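Local coordinates for protein prophenoloxidase b (Marsupenaeus japonicus, PDB 3WKY) that probably oxidises phenols, as a type 3 copper protein of the hemolymph that binds a dinuclear copper-oxygen cluster and is kept as a proenzyme, at residues Ser272-Ile286 and Phe363-Thr377. Numbering follows the deposited sequence. Where two conformers were deposited one is given.
With EDO (1,2-ethanediol), chain M; EDO (1,2-ethanediol), chain K.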
loop_
_atom_site.group_PDB
_atom_site.type_symbol
_atom_site.label_atom_id
_atom_site.label_comp_id
_atom_site.label_asym_id
_atom_site.label_seq_id
_atom_site.Cartn_x
_atom_site.Cartn_y
_atom_site.Cartn_z
ATOM N N SER A 272 -24.223 16.797 8.922
ATOM C CA SER A 272 -23.246 16.181 8.036
ATOM C C SER A 272 -23.329 14.664 8.123
ATOM O O SER A 272 -23.727 14.105 9.150
ATOM C CB SER A 272 -21.843 16.655 8.396
ATOM O OG SER A 272 -21.722 18.038 8.091
ATOM N N SER A 273 -22.964 14.006 7.030
ATOM C CA SER A 273 -22.929 12.550 6.976
ATOM C C SER A 273 -21.470 12.100 6.948
ATOM O O SER A 273 -20.552 12.925 6.911
ATOM C CB SER A 273 -23.636 12.063 5.714
ATOM O OG SER A 273 -24.999 12.467 5.691
ATOM N N ARG A 274 -21.256 10.793 6.943
ATOM C CA ARG A 274 -19.909 10.262 6.837
ATOM C C ARG A 274 -19.947 9.105 5.861
ATOM O O ARG A 274 -20.662 8.137 6.082
ATOM C CB ARG A 274 -19.395 9.759 8.192
ATOM C CG ARG A 274 -17.923 9.286 8.131
ATOM C CD ARG A 274 -17.451 8.672 9.456
ATOM N NE ARG A 274 -18.206 7.452 9.769
ATOM C CZ ARG A 274 -19.210 7.368 10.644
ATOM N NH1 ARG A 274 -19.599 8.430 11.341
ATOM N NH2 ARG A 274 -19.828 6.203 10.821
ATOM N N GLN A 275 -19.191 9.220 4.770
ATOM C CA GLN A 275 -19.136 8.156 3.771
ATOM C C GLN A 275 -18.485 6.909 4.341
ATOM O O GLN A 275 -17.666 6.989 5.267
ATOM C CB GLN A 275 -18.337 8.628 2.546
ATOM C CG GLN A 275 -19.050 9.750 1.792
ATOM C CD GLN A 275 -18.162 10.458 0.791
ATOM O OE1 GLN A 275 -18.466 11.579 0.386
ATOM N NE2 GLN A 275 -17.059 9.814 0.388
ATOM N N ASP A 276 -18.823 5.755 3.772
ATOM C CA ASP A 276 -18.067 4.538 4.072
ATOM C C ASP A 276 -16.567 4.777 3.845
ATOM O O ASP A 276 -16.171 5.565 2.965
ATOM C CB ASP A 276 -18.509 3.375 3.176
ATOM C CG ASP A 276 -19.899 2.843 3.506
ATOM O OD1 ASP A 276 -20.405 2.997 4.642
ATOM O OD2 ASP A 276 -20.492 2.214 2.609
ATOM N N SER A 277 -15.742 4.089 4.634
ATOM C CA SER A 277 -14.282 4.137 4.484
ATOM C C SER A 277 -13.707 5.538 4.641
ATOM O O SER A 277 -12.933 5.987 3.798
ATOM C CB SER A 277 -13.848 3.546 3.133
ATOM O OG SER A 277 -14.397 2.246 2.979
ATOM N N THR A 278 -14.078 6.210 5.727
ATOM C CA THR A 278 -13.549 7.533 6.040
ATOM C C THR A 278 -12.485 7.408 7.134
ATOM O O THR A 278 -12.698 6.718 8.142
ATOM C CB THR A 278 -14.697 8.463 6.499
ATOM O OG1 THR A 278 -15.591 8.675 5.392
ATOM C CG2 THR A 278 -14.161 9.815 6.979
ATOM N N PHE A 279 -11.345 8.067 6.944
ATOM C CA PHE A 279 -10.281 8.036 7.948
ATOM C C PHE A 279 -10.576 8.933 9.148
ATOM O O PHE A 279 -11.185 10.002 9.023
ATOM C CB PHE A 279 -8.924 8.440 7.345
ATOM C CG PHE A 279 -8.327 7.400 6.428
ATOM C CD1 PHE A 279 -7.493 6.405 6.934
ATOM C CD2 PHE A 279 -8.584 7.428 5.059
ATOM C CE1 PHE A 279 -6.929 5.451 6.093
ATOM C CE2 PHE A 279 -8.035 6.471 4.215
ATOM C CZ PHE A 279 -7.208 5.480 4.731
ATOM N N PHE A 280 -10.127 8.463 10.311
ATOM C CA PHE A 280 -10.074 9.213 11.562
ATOM C C PHE A 280 -8.844 10.118 11.426
ATOM O O PHE A 280 -7.703 9.635 11.399
ATOM C CB PHE A 280 -9.897 8.161 12.668
ATOM C CG PHE A 280 -9.944 8.677 14.099
ATOM C CD1 PHE A 280 -11.159 8.862 14.758
ATOM C CD2 PHE A 280 -8.762 8.852 14.824
ATOM C CE1 PHE A 280 -11.189 9.267 16.110
ATOM C CE2 PHE A 280 -8.777 9.253 16.159
ATOM C CZ PHE A 280 -10.000 9.456 16.811
ATOM N N GLN A 281 -9.067 11.429 11.310
ATOM C CA GLN A 281 -7.981 12.346 10.935
ATOM C C GLN A 281 -7.803 13.499 11.906
ATOM O O GLN A 281 -8.747 13.879 12.599
ATOM C CB GLN A 281 -8.249 12.935 9.552
ATOM C CG GLN A 281 -8.320 11.915 8.442
ATOM C CD GLN A 281 -9.178 12.403 7.295
ATOM O OE1 GLN A 281 -8.728 13.225 6.491
ATOM N NE2 GLN A 281 -10.439 11.935 7.235
ATOM N N ASP A 282 -6.595 14.065 11.921
ATOM C CA ASP A 282 -6.295 15.240 12.743
ATOM C C ASP A 282 -7.352 16.308 12.510
ATOM O O ASP A 282 -7.728 16.574 11.365
ATOM C CB ASP A 282 -4.939 15.857 12.350
ATOM C CG ASP A 282 -3.753 14.926 12.579
ATOM O OD1 ASP A 282 -3.855 13.940 13.332
ATOM O OD2 ASP A 282 -2.676 15.213 12.014
ATOM N N ILE A 283 -7.838 16.926 13.583
ATOM C CA ILE A 283 -8.819 17.987 13.413
ATOM C C ILE A 283 -8.118 19.311 13.469
ATOM O O ILE A 283 -7.642 19.726 14.522
ATOM C CB ILE A 283 -9.894 17.974 14.504
ATOM C CG1 ILE A 283 -10.658 16.661 14.463
ATOM C CG2 ILE A 283 -10.842 19.156 14.309
ATOM C CD1 ILE A 283 -11.337 16.373 13.140
ATOM N N ARG A 284 -8.030 19.968 12.320
ATOM C CA ARG A 284 -7.389 21.267 12.256
ATOM C C ARG A 284 -8.473 22.325 12.411
ATOM O O ARG A 284 -9.221 22.614 11.482
ATOM C CB ARG A 284 -6.602 21.398 10.964
ATOM C CG ARG A 284 -5.279 20.670 11.090
ATOM C CD ARG A 284 -4.995 19.809 9.911
ATOM N NE ARG A 284 -5.874 18.645 9.835
ATOM C CZ ARG A 284 -5.909 17.851 8.771
ATOM N NH1 ARG A 284 -5.132 18.129 7.732
ATOM N NH2 ARG A 284 -6.712 16.796 8.738
ATOM N N GLU A 285 -8.588 22.833 13.635
ATOM C CA GLU A 285 -9.660 23.746 13.991
ATOM C C GLU A 285 -9.468 25.127 13.388
ATOM O O GLU A 285 -8.420 25.436 12.800
ATOM C CB GLU A 285 -9.746 23.891 15.515
ATOM C CG GLU A 285 -10.755 22.971 16.175
ATOM C CD GLU A 285 -12.201 23.386 15.909
ATOM O OE1 GLU A 285 -13.095 22.793 16.537
ATOM O OE2 GLU A 285 -12.453 24.292 15.073
ATOM N N ILE A 286 -10.511 25.938 13.516
ATOM C CA ILE A 286 -10.422 27.375 13.282
ATOM C C ILE A 286 -10.805 28.016 14.608
ATOM O O ILE A 286 -11.948 27.888 15.035
ATOM C CB ILE A 286 -11.405 27.833 12.198
ATOM C CG1 ILE A 286 -11.164 27.052 10.905
ATOM C CG2 ILE A 286 -11.281 29.356 11.965
ATOM C CD1 ILE A 286 -12.270 27.207 9.874
ATOM N N PHE A 363 -13.575 14.035 16.636
ATOM C CA PHE A 363 -12.835 13.536 15.471
ATOM C C PHE A 363 -13.764 12.773 14.529
ATOM O O PHE A 363 -13.719 12.964 13.320
ATOM C CB PHE A 363 -11.716 12.585 15.895
ATOM C CG PHE A 363 -10.429 13.259 16.299
ATOM C CD1 PHE A 363 -10.383 14.158 17.360
ATOM C CD2 PHE A 363 -9.244 12.946 15.640
ATOM C CE1 PHE A 363 -9.185 14.745 17.743
ATOM C CE2 PHE A 363 -8.034 13.524 16.029
ATOM C CZ PHE A 363 -8.007 14.427 17.075
ATOM N N LEU A 364 -14.588 11.884 15.074
ATOM C CA LEU A 364 -15.481 11.099 14.224
ATOM C C LEU A 364 -16.547 12.014 13.612
ATOM O O LEU A 364 -16.882 11.897 12.431
ATOM C CB LEU A 364 -16.108 9.938 15.025
ATOM C CG LEU A 364 -15.104 8.839 15.391
ATOM C CD1 LEU A 364 -15.660 7.908 16.503
ATOM C CD2 LEU A 364 -14.704 8.004 14.173
ATOM N N GLY A 365 -17.060 12.950 14.410
ATOM C CA GLY A 365 -18.118 13.829 13.944
ATOM C C GLY A 365 -17.641 14.814 12.880
ATOM O O GLY A 365 -18.450 15.332 12.110
ATOM N N GLN A 366 -16.337 15.071 12.821
ATOM C CA GLN A 366 -15.804 16.035 11.844
ATOM C C GLN A 366 -14.996 15.369 10.736
ATOM O O GLN A 366 -14.365 16.051 9.915
ATOM C CB GLN A 366 -14.921 17.075 12.534
ATOM C CG GLN A 366 -15.635 17.932 13.576
ATOM C CD GLN A 366 -16.652 18.893 12.980
ATOM O OE1 GLN A 366 -16.854 18.943 11.765
ATOM N NE2 GLN A 366 -17.301 19.665 13.843
ATOM N N SER A 367 -15.019 14.040 10.699
ATOM C CA SER A 367 -14.166 13.292 9.767
ATOM C C SER A 367 -14.503 13.457 8.277
ATOM O O SER A 367 -13.690 13.117 7.409
ATOM C CB SER A 367 -14.101 11.807 10.160
ATOM O OG SER A 367 -15.377 11.194 10.100
ATOM N N HIS A 368 -15.684 13.992 7.978
ATOM C CA HIS A 368 -16.063 14.302 6.597
ATOM C C HIS A 368 -15.365 15.559 6.100
ATOM O O HIS A 368 -15.328 15.803 4.891
ATOM C CB HIS A 368 -17.571 14.544 6.522
ATOM C CG HIS A 368 -18.014 15.706 7.351
ATOM N ND1 HIS A 368 -18.077 15.653 8.728
ATOM C CD2 HIS A 368 -18.353 16.973 7.007
ATOM C CE1 HIS A 368 -18.457 16.829 9.196
ATOM N NE2 HIS A 368 -18.631 17.647 8.172
ATOM N N ASP A 369 -14.850 16.372 7.024
ATOM C CA ASP A 369 -14.184 17.651 6.678
ATOM C C ASP A 369 -13.265 18.078 7.839
ATOM O O ASP A 369 -13.509 19.093 8.500
ATOM C CB ASP A 369 -15.269 18.704 6.380
ATOM C CG ASP A 369 -14.706 20.067 5.981
ATOM O OD1 ASP A 369 -13.551 20.158 5.516
ATOM O OD2 ASP A 369 -15.441 21.059 6.143
ATOM N N PRO A 370 -12.213 17.280 8.114
ATOM C CA PRO A 370 -11.430 17.458 9.345
ATOM C C PRO A 370 -10.532 18.688 9.371
ATOM O O PRO A 370 -10.104 19.084 10.460
ATOM C CB PRO A 370 -10.573 16.181 9.406
ATOM C CG PRO A 370 -10.400 15.793 7.962
ATOM C CD PRO A 370 -11.750 16.119 7.331
ATOM N N ALA A 371 -10.242 19.274 8.211
ATOM C CA ALA A 371 -9.433 20.495 8.162
ATOM C C ALA A 371 -10.311 21.731 7.952
ATOM O O ALA A 371 -9.801 22.850 7.735
ATOM C CB ALA A 371 -8.386 20.395 7.073
ATOM N N LYS A 372 -11.627 21.522 8.008
ATOM C CA LYS A 372 -12.597 22.610 7.914
ATOM C C LYS A 372 -12.385 23.477 6.672
ATOM O O LYS A 372 -12.299 24.698 6.761
ATOM C CB LYS A 372 -12.553 23.446 9.194
ATOM C CG LYS A 372 -12.812 22.571 10.419
ATOM C CD LYS A 372 -13.028 23.384 11.668
ATOM C CE LYS A 372 -13.680 22.518 12.735
ATOM N NZ LYS A 372 -15.074 22.167 12.355
ATOM N N LYS A 373 -12.312 22.818 5.519
ATOM C CA LYS A 373 -12.102 23.473 4.236
ATOM C C LYS A 373 -13.429 23.807 3.573
ATOM O O LYS A 373 -13.498 24.653 2.685
ATOM C CB LYS A 373 -11.322 22.526 3.312
ATOM C CG LYS A 373 -9.898 22.239 3.784
ATOM C CD LYS A 373 -9.291 21.000 3.101
ATOM C CE LYS A 373 -9.362 21.067 1.600
ATOM N NZ LYS A 373 -8.699 19.870 0.977
ATOM N N HIS A 374 -14.488 23.134 4.001
ATOM C CA HIS A 374 -15.703 23.105 3.202
ATOM C C HIS A 374 -16.923 23.759 3.851
ATOM O O HIS A 374 -18.042 23.603 3.357
ATOM C CB HIS A 374 -16.015 21.655 2.808
ATOM C CG HIS A 374 -14.956 21.029 1.949
ATOM N ND1 HIS A 374 -14.702 21.447 0.658
ATOM C CD2 HIS A 374 -14.089 20.014 2.195
ATOM C CE1 HIS A 374 -13.724 20.717 0.147
ATOM N NE2 HIS A 374 -13.333 19.844 1.058
ATOM N N SER A 375 -16.693 24.484 4.941
ATOM C CA SER A 375 -17.754 25.219 5.628
ATOM C C SER A 375 -18.927 24.324 5.985
ATOM O O SER A 375 -20.070 24.609 5.632
ATOM C CB SER A 375 -18.243 26.385 4.767
ATOM O OG SER A 375 -17.173 27.246 4.466
ATOM N N THR A 376 -18.646 23.236 6.685
ATOM C CA THR A 376 -19.696 22.261 6.964
ATOM C C THR A 376 -20.077 22.176 8.420
ATOM O O THR A 376 -19.363 22.671 9.292
ATOM C CB THR A 376 -19.257 20.852 6.576
ATOM O OG1 THR A 376 -18.088 20.511 7.333
ATOM C CG2 THR A 376 -18.952 20.775 5.095
ATOM N N THR A 377 -21.200 21.490 8.641
ATOM C CA THR A 377 -21.748 21.151 9.946
ATOM C C THR A 377 -21.051 19.904 10.532
ATOM O O THR A 377 -20.298 19.228 9.845
ATOM C CB THR A 377 -23.276 20.878 9.805
ATOM O OG1 THR A 377 -23.505 19.950 8.730
ATOM C CG2 THR A 377 -24.029 22.160 9.482
HETATM C C1 EDO M . -11.385 9.445 3.248
HETATM O O1 EDO M . -11.134 9.830 4.606
HETATM C C2 EDO M . -12.801 9.845 2.833
HETATM O O2 EDO M . -12.976 11.272 2.838
HETATM C C1 EDO K . -13.585 6.625 0.012
HETATM O O1 EDO K . -14.080 6.407 -1.317
HETATM C C2 EDO K . -14.427 7.690 0.712
HETATM O O2 EDO K . -15.770 7.219 0.930
HETATM O O HOH W 1 -19.914 13.529 9.615
HETATM O O HOH W 2 -19.339 11.485 11.352
HETATM O O HOH W 3 -11.348 13.110 11.766
HETATM O O HOH W 4 -12.506 13.064 5.021
#
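Phe280 and Phe363 form the tight part of this contact, an offset stack with centroids 5.0 Å apart and planes at 26°. The ring of Phe280, its CG anti to the backbone N (chi1 -174°), presses CE1 against Phe363 CB at 3.4 Å and turns its edge to Leu364. Ile283 slides past Phe363, CG1 sitting over the centre of the ring, while its CD1 touches Gln366 and Pro370. Beyond, Arg284 N donates to Pro370 O (2.9 Å), and the guanidinium lays one face over Ala371 CB while NE and NH2 both donate to Asp282 O, which lies in the guanidinium plane.

At the other end Ser272 CB lies over one face of the His368 imidazole, 3.5 Å from its centroid, and Ser272 OG donates to Thr377 O at 2.6 Å. His368 NE2 reaches Thr376 OG1, 3.0 Å away. With His368 cut back to an alanine, Ser272 CB is likely to lose the ring face it rests on and Thr376 OG1 its donor.

Waters bridge Arg274 NH1, also salt-bridged to Asp390, to Leu364 O, and Gln281 N to Phe363 O. The looser, more exposed side is Ile286 CD1 on Lys372 CB and Glu285 OE2 against Lys372 CE; Glu285 OE2 and Lys372 NZ stay 4.3 Å apart, beyond a salt bridge. Apolar stacking, one backbone bond, a serine hydroxyl and bridging waters thus join this loop to the end of helix 356-365, which carries copper-site His357 and His361, and to the loop after it.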